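Local coordinates for prophenoloxidase b (Marsupenaeus japonicus, PDB 3WKY) that is the precursor of a type 3 copper phenoloxidase, which hydroxylates monophenols and oxidises o-diphenols at a dinuclear copper site in crustacean hemolymph, at the interface of chains A and B. Sequence-based numbering; all coordinates share one arbitrary frame. Chains: chain A/B, Prophenoloxidase b.

Three separate patches hold chain A against chain B, their C-alpha centres about 23 Å apart between contacts 1 and 2, 24 Å between contacts 1 and 3, and 21 Å between contacts 2 and 3. No residue is shared. Contact 1 joins the copper-containing regions of both chains, contact 2 joins loops of the two Ig-like regions, and in contact 3 the C-terminal tail of chain A reaches onto a surface of chain B made by both of those regions. The whole interface is not an exact two-fold, although both chains are copies of one protein. Spread as a triangle, the patches would probably resist rocking of one subunit on the other within the deposited hexamer.

Contact 1: the interface of chains A and B. Residues chain A 178-179, 185, 240; chain B 306, 309-310.
The copper-containing domain of the hemocyanin family supplies both sides here: 3-10 helices 178-180 and 182-186 of chain A meet the C-terminal end of helix 294-310 of chain B, where B:His306 lies against A:Ser179 and A:Arg185 reaches B:Asp309. The backbone CA of A:Ser179 sits over the middle of the B:His306 imidazole, 3.6 Å from its centroid, a CH-pi contact. With CG anti to its backbone N (chi1 176°), B:His306 presents this face to chain A, while CG2 of B:Val310, one turn on in the same helix, lies toward the rim of the opposite face. Water 2 ties the ring to chain A, lying 2.8 Å from the imidazole ND1 of B:His306 and 2.6 Å from the backbone O of A:Ser178; NH1 of A:Arg185 also bonds to it. The guanidinium of A:Arg185 is fixed in orientation from within its own chain, NE and NH2 both gripping the carbonyl O of A:Leu240 side-on, the NH2 bond being 2.8 Å long. Against this fixed plate B:Asp309 comes across one face, its CB 3.3 Å above the plane near the rim and its carboxylate turned 57° from the guanidinium. The salt bridge from NH2 of A:Arg185 to OD2 of B:Asp309 is 3.3 Å, weak as a hydrogen bond, and water 1 links NH1 to the same carboxylate oxygen. Farther back, CD of A:Arg185 packs on CG1 of B:Val310 at 3.9 Å.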
loop_
_atom_site.group_PDB
_atom_site.type_symbol
_atom_site.label_atom_id
_atom_site.label_comp_id
_atom_site.label_asym_id
_atom_site.label_seq_id
_atom_site.Cartn_x
_atom_site.Cartn_y
_atom_site.Cartn_z
ATOM N N SER A 178 -8.649 22.768 -20.650
ATOM C CA SER A 178 -8.964 21.530 -21.348
ATOM C C SER A 178 -7.712 20.769 -21.762
ATOM O O SER A 178 -7.701 19.537 -21.755
ATOM C CB SER A 178 -9.860 21.785 -22.573
ATOM O OG SER A 178 -11.195 22.064 -22.181
ATOM N N SER A 179 -6.651 21.489 -22.117
ATOM C CA SER A 179 -5.473 20.804 -22.635
ATOM C C SER A 179 -4.817 19.908 -21.583
ATOM O O SER A 179 -4.071 18.995 -21.937
ATOM C CB SER A 179 -4.456 21.787 -23.222
ATOM O OG SER A 179 -4.039 22.727 -22.254
ATOM N N ARG A 185 -13.344 19.195 -21.154
ATOM C CA ARG A 185 -13.842 19.212 -22.538
ATOM C C ARG A 185 -15.369 19.174 -22.597
ATOM O O ARG A 185 -15.966 19.600 -23.591
ATOM C CB ARG A 185 -13.261 18.061 -23.398
ATOM C CG ARG A 185 -11.742 18.155 -23.719
ATOM C CD ARG A 185 -11.393 17.685 -25.166
ATOM N NE ARG A 185 -11.645 16.261 -25.458
ATOM C CZ ARG A 185 -10.863 15.248 -25.078
ATOM N NH1 ARG A 185 -9.760 15.452 -24.342
ATOM N NH2 ARG A 185 -11.188 14.010 -25.416
ATOM N N LEU A 240 -16.887 13.774 -28.091
ATOM C CA LEU A 240 -15.697 14.542 -27.777
ATOM C C LEU A 240 -14.445 13.659 -27.688
ATOM O O LEU A 240 -13.393 14.106 -27.216
ATOM C CB LEU A 240 -15.924 15.261 -26.438
ATOM C CG LEU A 240 -16.964 16.383 -26.487
ATOM C CD1 LEU A 240 -17.439 16.762 -25.074
ATOM C CD2 LEU A 240 -16.359 17.587 -27.158
ATOM N N HIS B 306 -4.555 15.243 -25.878
ATOM C CA HIS B 306 -5.511 16.330 -26.119
ATOM C C HIS B 306 -5.537 16.725 -27.599
ATOM O O HIS B 306 -6.608 16.819 -28.203
ATOM C CB HIS B 306 -5.175 17.563 -25.287
ATOM C CG HIS B 306 -6.058 18.740 -25.574
ATOM N ND1 HIS B 306 -7.362 18.821 -25.127
ATOM C CD2 HIS B 306 -5.826 19.885 -26.260
ATOM C CE1 HIS B 306 -7.895 19.961 -25.533
ATOM N NE2 HIS B 306 -6.985 20.625 -26.224
ATOM N N ASP B 309 -7.152 14.150 -29.684
ATOM C CA ASP B 309 -8.590 14.056 -29.433
ATOM C C ASP B 309 -9.390 15.206 -30.035
ATOM O O ASP B 309 -10.541 15.003 -30.453
ATOM C CB ASP B 309 -8.874 13.954 -27.928
ATOM C CG ASP B 309 -8.396 12.634 -27.321
ATOM O OD1 ASP B 309 -8.064 11.698 -28.080
ATOM O OD2 ASP B 309 -8.355 12.533 -26.070
ATOM N N VAL B 310 -8.793 16.397 -30.106
ATOM C CA VAL B 310 -9.486 17.541 -30.721
ATOM C C VAL B 310 -9.145 17.740 -32.197
ATOM O O VAL B 310 -9.747 18.587 -32.863
ATOM C CB VAL B 310 -9.232 18.870 -29.984
ATOM C CG1 VAL B 310 -9.693 18.770 -28.525
ATOM C CG2 VAL B 310 -7.739 19.278 -30.095
HETATM O O HOH W 1 -7.355 13.565 -23.975
HETATM O O HOH W 2 -8.319 17.330 -22.935
#

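Contact 2: the interface of chains A and B. Residues chain A 511, 515, 517; chain B 640-643.
A small loop-to-loop interface between the Ig-like regions of two subunits, this patch pins A:Lys517 and A:Phe511 against B:Ser641 and is likely to help fix how neighbouring copies sit in the hexamer. It buries 171 Å² in all, much of it on A:Lys517 and B:Ser641. The side-chain amine NZ of A:Lys517 donates to the backbone carbonyl O of B:Ser641 over 2.6 Å, meeting it nearly along the C=O axis (162° at the oxygen). The lysine starts with CG anti to its carbonyl carbon and bends at its last two torsions, the final one (chi4 48°) turning NZ toward chain B. Because the acceptor is a main-chain oxygen, this bond probably depends more on the path of the chain B loop than on the side chain there. Water 3 bridges the same two groups, 3.1 Å from NZ of A:Lys517 and 3.2 Å from O of B:Ser641. The tip of the A:Phe511 ring provides the apolar half of the patch: CZ rests 3.8 Å from CB of B:Ser641, and CE1 comes near the serine CA. Within chain B the loop is braced by its own side chain, for the hydroxyl OG of B:Ser640 accepts a hydrogen bond from the backbone N of B:Lys642. Beside the carbonyl bond, the methyl CB of B:Ala643 approaches NZ of A:Lys517 to 3.4 Å.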
loop_
_atom_site.group_PDB
_atom_site.type_symbol
_atom_site.label_atom_id
_atom_site.label_comp_id
_atom_site.label_asym_id
_atom_site.label_seq_id
_atom_site.Cartn_x
_atom_site.Cartn_y
_atom_site.Cartn_z
ATOM N N PHE A 511 -21.876 3.022 -32.389
ATOM C CA PHE A 511 -20.560 2.479 -32.055
ATOM C C PHE A 511 -20.082 2.936 -30.683
ATOM O O PHE A 511 -20.374 4.061 -30.265
ATOM C CB PHE A 511 -19.537 2.906 -33.110
ATOM C CG PHE A 511 -19.934 2.519 -34.510
ATOM C CD1 PHE A 511 -19.658 1.249 -34.995
ATOM C CD2 PHE A 511 -20.606 3.418 -35.324
ATOM C CE1 PHE A 511 -20.037 0.887 -36.288
ATOM C CE2 PHE A 511 -20.989 3.061 -36.608
ATOM C CZ PHE A 511 -20.704 1.797 -37.087
ATOM N N GLY A 515 -14.927 1.860 -31.482
ATOM C CA GLY A 515 -15.367 1.741 -32.868
ATOM C C GLY A 515 -16.081 0.430 -33.152
ATOM O O GLY A 515 -16.292 0.051 -34.314
ATOM N N LYS A 517 -19.400 -2.073 -33.010
ATOM C CA LYS A 517 -20.859 -1.974 -32.974
ATOM C C LYS A 517 -21.402 -2.457 -31.643
ATOM O O LYS A 517 -21.128 -3.581 -31.219
ATOM C CB LYS A 517 -21.496 -2.798 -34.093
ATOM C CG LYS A 517 -21.589 -2.078 -35.415
ATOM C CD LYS A 517 -22.564 -2.798 -36.347
ATOM C CE LYS A 517 -21.920 -3.103 -37.682
ATOM N NZ LYS A 517 -20.576 -3.721 -37.498
ATOM N N SER B 640 -13.787 0.756 -39.439
ATOM C CA SER B 640 -14.803 0.477 -40.457
ATOM C C SER B 640 -16.118 0.176 -39.769
ATOM O O SER B 640 -16.124 -0.307 -38.642
ATOM C CB SER B 640 -14.417 -0.751 -41.280
ATOM O OG SER B 640 -15.476 -1.092 -42.181
ATOM N N SER B 641 -17.240 0.443 -40.435
ATOM C CA SER B 641 -18.518 0.049 -39.866
ATOM C C SER B 641 -18.679 -1.472 -39.933
ATOM O O SER B 641 -19.486 -2.039 -39.205
ATOM C CB SER B 641 -19.672 0.734 -40.585
ATOM O OG SER B 641 -19.650 0.397 -41.955
ATOM N N LYS B 642 -17.895 -2.129 -40.787
ATOM C CA LYS B 642 -17.954 -3.583 -40.910
ATOM C C LYS B 642 -17.373 -4.250 -39.675
ATOM O O LYS B 642 -16.291 -3.870 -39.200
ATOM C CB LYS B 642 -17.204 -4.064 -42.155
ATOM C CG LYS B 642 -17.810 -3.562 -43.472
ATOM C CD LYS B 642 -19.223 -4.102 -43.663
ATOM C CE LYS B 642 -19.804 -3.698 -45.019
ATOM N NZ LYS B 642 -19.969 -2.221 -45.152
ATOM N N ALA B 643 -18.083 -5.252 -39.165
ATOM C CA ALA B 643 -17.684 -5.914 -37.923
ATOM C C ALA B 643 -16.512 -6.869 -38.109
ATOM O O ALA B 643 -15.716 -7.048 -37.200
ATOM C CB ALA B 643 -18.862 -6.654 -37.307
HETATM O O HOH W 3 -18.012 -2.363 -36.410
#

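Contact 3: the interface of chains A and B. Residues chain A 683-685; chain B 325, 327, 333, 418, 629-631.
Here a C-terminal tail docks on a neighbouring subunit: A:Leu683 and A:Leu684 lie on B:Pro327, B:Pro629 and B:Trp630 of a hemocyanin-family partner, a one-way docking across this interface that probably helps tie the hexamer together. A:Leu684 is the tail's main apolar plug. Its CG lies anti to the carbonyl carbon (chi1 -55°), and the CD2 methyl stands over the six-membered ring of the B:Trp630 indole, 3.7 Å from that ring's centroid, in a CH-pi contact. Its other methyl, CD1, faces CD of B:Pro631 and the backbone O of B:Asp325. The A:Phe685 side chain crosses that of B:Trp630 at about a right angle, CE2 lying 4.0 Å from CZ2 of the indole. An alanine in place of B:Trp630 would probably leave CD2 of A:Leu684 without its aromatic floor and A:Phe685 freer to turn. Polar bonds probably help set the tail's register. The backbone N of A:Leu683 donates to O of B:Pro327 at 3.1 Å, and water 4 links that oxygen to the backbone N of A:Leu684. One residue further along the tail, the extended side chain of B:Gln418 offers its amide NE2 to O of A:Leu684 at 3.0 Å; the acceptor is tilted 24° from the amide plane. CG of B:Gln418 lies in plane at the edge of the B:Trp630 ring. CD1 of A:Leu683 packs against CB of B:Pro629, though it is modelled too close to the B:Tyr333 hydroxyl and its exact place is doubtful; that phenol OH donates to O of B:Pro629.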
loop_
_atom_site.group_PDB
_atom_site.type_symbol
_atom_site.label_atom_id
_atom_site.label_comp_id
_atom_site.label_asym_id
_atom_site.label_seq_id
_atom_site.Cartn_x
_atom_site.Cartn_y
_atom_site.Cartn_z
ATOM N N LEU A 683 -6.017 15.356 -51.759
ATOM C CA LEU A 683 -5.040 14.351 -52.155
ATOM C C LEU A 683 -5.723 13.004 -52.397
ATOM O O LEU A 683 -5.365 12.265 -53.317
ATOM C CB LEU A 683 -3.989 14.223 -51.052
ATOM C CG LEU A 683 -2.511 13.932 -51.309
ATOM C CD1 LEU A 683 -2.145 12.620 -50.649
ATOM C CD2 LEU A 683 -2.142 13.916 -52.777
ATOM N N LEU A 684 -6.720 12.688 -51.577
ATOM C CA LEU A 684 -7.329 11.357 -51.588
ATOM C C LEU A 684 -8.851 11.403 -51.755
ATOM O O LEU A 684 -9.585 10.792 -50.971
ATOM C CB LEU A 684 -6.948 10.600 -50.291
ATOM C CG LEU A 684 -5.447 10.482 -50.021
ATOM C CD1 LEU A 684 -5.177 9.910 -48.625
ATOM C CD2 LEU A 684 -4.761 9.614 -51.079
ATOM N N PHE A 685 -9.311 12.116 -52.787
ATOM C CA PHE A 685 -10.740 12.245 -53.124
ATOM C C PHE A 685 -11.529 13.167 -52.196
ATOM O O PHE A 685 -12.338 13.963 -52.659
ATOM C CB PHE A 685 -11.439 10.885 -53.238
ATOM C CG PHE A 685 -10.867 9.992 -54.301
ATOM C CD1 PHE A 685 -10.932 10.356 -55.639
ATOM C CD2 PHE A 685 -10.285 8.775 -53.968
ATOM C CE1 PHE A 685 -10.411 9.528 -56.623
ATOM C CE2 PHE A 685 -9.764 7.942 -54.945
ATOM C CZ PHE A 685 -9.829 8.318 -56.275
ATOM N N ASP B 325 -5.628 12.384 -41.997
ATOM C CA ASP B 325 -5.022 11.456 -42.943
ATOM C C ASP B 325 -5.765 11.505 -44.287
ATOM O O ASP B 325 -5.543 10.658 -45.153
ATOM C CB ASP B 325 -4.985 10.023 -42.400
ATOM C CG ASP B 325 -3.864 9.803 -41.370
ATOM O OD1 ASP B 325 -3.213 10.789 -40.960
ATOM O OD2 ASP B 325 -3.640 8.639 -40.973
ATOM N N PRO B 327 -5.459 14.469 -46.280
ATOM C CA PRO B 327 -4.987 15.854 -46.377
ATOM C C PRO B 327 -5.321 16.526 -47.715
ATOM O O PRO B 327 -5.580 15.842 -48.700
ATOM C CB PRO B 327 -3.470 15.707 -46.269
ATOM C CG PRO B 327 -3.192 14.356 -46.839
ATOM C CD PRO B 327 -4.367 13.495 -46.475
ATOM N N TYR B 333 0.391 14.843 -43.495
ATOM C CA TYR B 333 -0.493 13.808 -42.973
ATOM C C TYR B 333 -0.509 13.884 -41.448
ATOM O O TYR B 333 0.544 14.058 -40.823
ATOM C CB TYR B 333 0.022 12.420 -43.361
ATOM C CG TYR B 333 0.005 12.127 -44.849
ATOM C CD1 TYR B 333 0.942 12.712 -45.704
ATOM C CD2 TYR B 333 -0.926 11.260 -45.390
ATOM C CE1 TYR B 333 0.934 12.449 -47.063
ATOM C CE2 TYR B 333 -0.941 10.987 -46.754
ATOM C CZ TYR B 333 -0.004 11.588 -47.579
ATOM O OH TYR B 333 -0.012 11.315 -48.935
ATOM N N GLN B 418 -12.829 5.978 -51.879
ATOM C CA GLN B 418 -11.447 5.785 -51.452
ATOM C C GLN B 418 -11.016 4.321 -51.481
ATOM O O GLN B 418 -9.817 4.028 -51.422
ATOM C CB GLN B 418 -11.209 6.373 -50.041
ATOM C CG GLN B 418 -11.149 7.895 -50.004
ATOM C CD GLN B 418 -10.951 8.411 -48.594
ATOM O OE1 GLN B 418 -11.646 7.985 -47.675
ATOM N NE2 GLN B 418 -10.013 9.328 -48.420
ATOM N N PRO B 629 0.421 7.983 -52.461
ATOM C CA PRO B 629 -0.170 9.014 -51.598
ATOM C C PRO B 629 -1.001 8.440 -50.438
ATOM O O PRO B 629 -1.271 9.184 -49.491
ATOM C CB PRO B 629 -1.076 9.791 -52.553
ATOM C CG PRO B 629 -1.476 8.775 -53.579
ATOM C CD PRO B 629 -0.280 7.878 -53.757
ATOM N N TRP B 630 -1.382 7.166 -50.497
ATOM C CA TRP B 630 -2.218 6.573 -49.447
ATOM C C TRP B 630 -1.417 6.429 -48.155
ATOM O O TRP B 630 -0.191 6.291 -48.195
ATOM C CB TRP B 630 -2.780 5.222 -49.898
ATOM C CG TRP B 630 -3.765 5.381 -51.037
ATOM C CD1 TRP B 630 -3.549 5.080 -52.349
ATOM C CD2 TRP B 630 -5.104 5.902 -50.954
ATOM N NE1 TRP B 630 -4.676 5.375 -53.095
ATOM C CE2 TRP B 630 -5.643 5.881 -52.265
ATOM C CE3 TRP B 630 -5.900 6.378 -49.905
ATOM C CZ2 TRP B 630 -6.939 6.330 -52.550
ATOM C CZ3 TRP B 630 -7.190 6.817 -50.185
ATOM C CH2 TRP B 630 -7.699 6.787 -51.505
ATOM N N PRO B 631 -2.096 6.482 -46.997
ATOM C CA PRO B 631 -1.323 6.321 -45.754
ATOM C C PRO B 631 -0.633 4.957 -45.719
ATOM O O PRO B 631 -1.148 3.997 -46.303
ATOM C CB PRO B 631 -2.404 6.384 -44.668
ATOM C CG PRO B 631 -3.468 7.264 -45.253
ATOM C CD PRO B 631 -3.503 6.848 -46.738
HETATM O O HOH W 4 -7.344 13.708 -49.063
#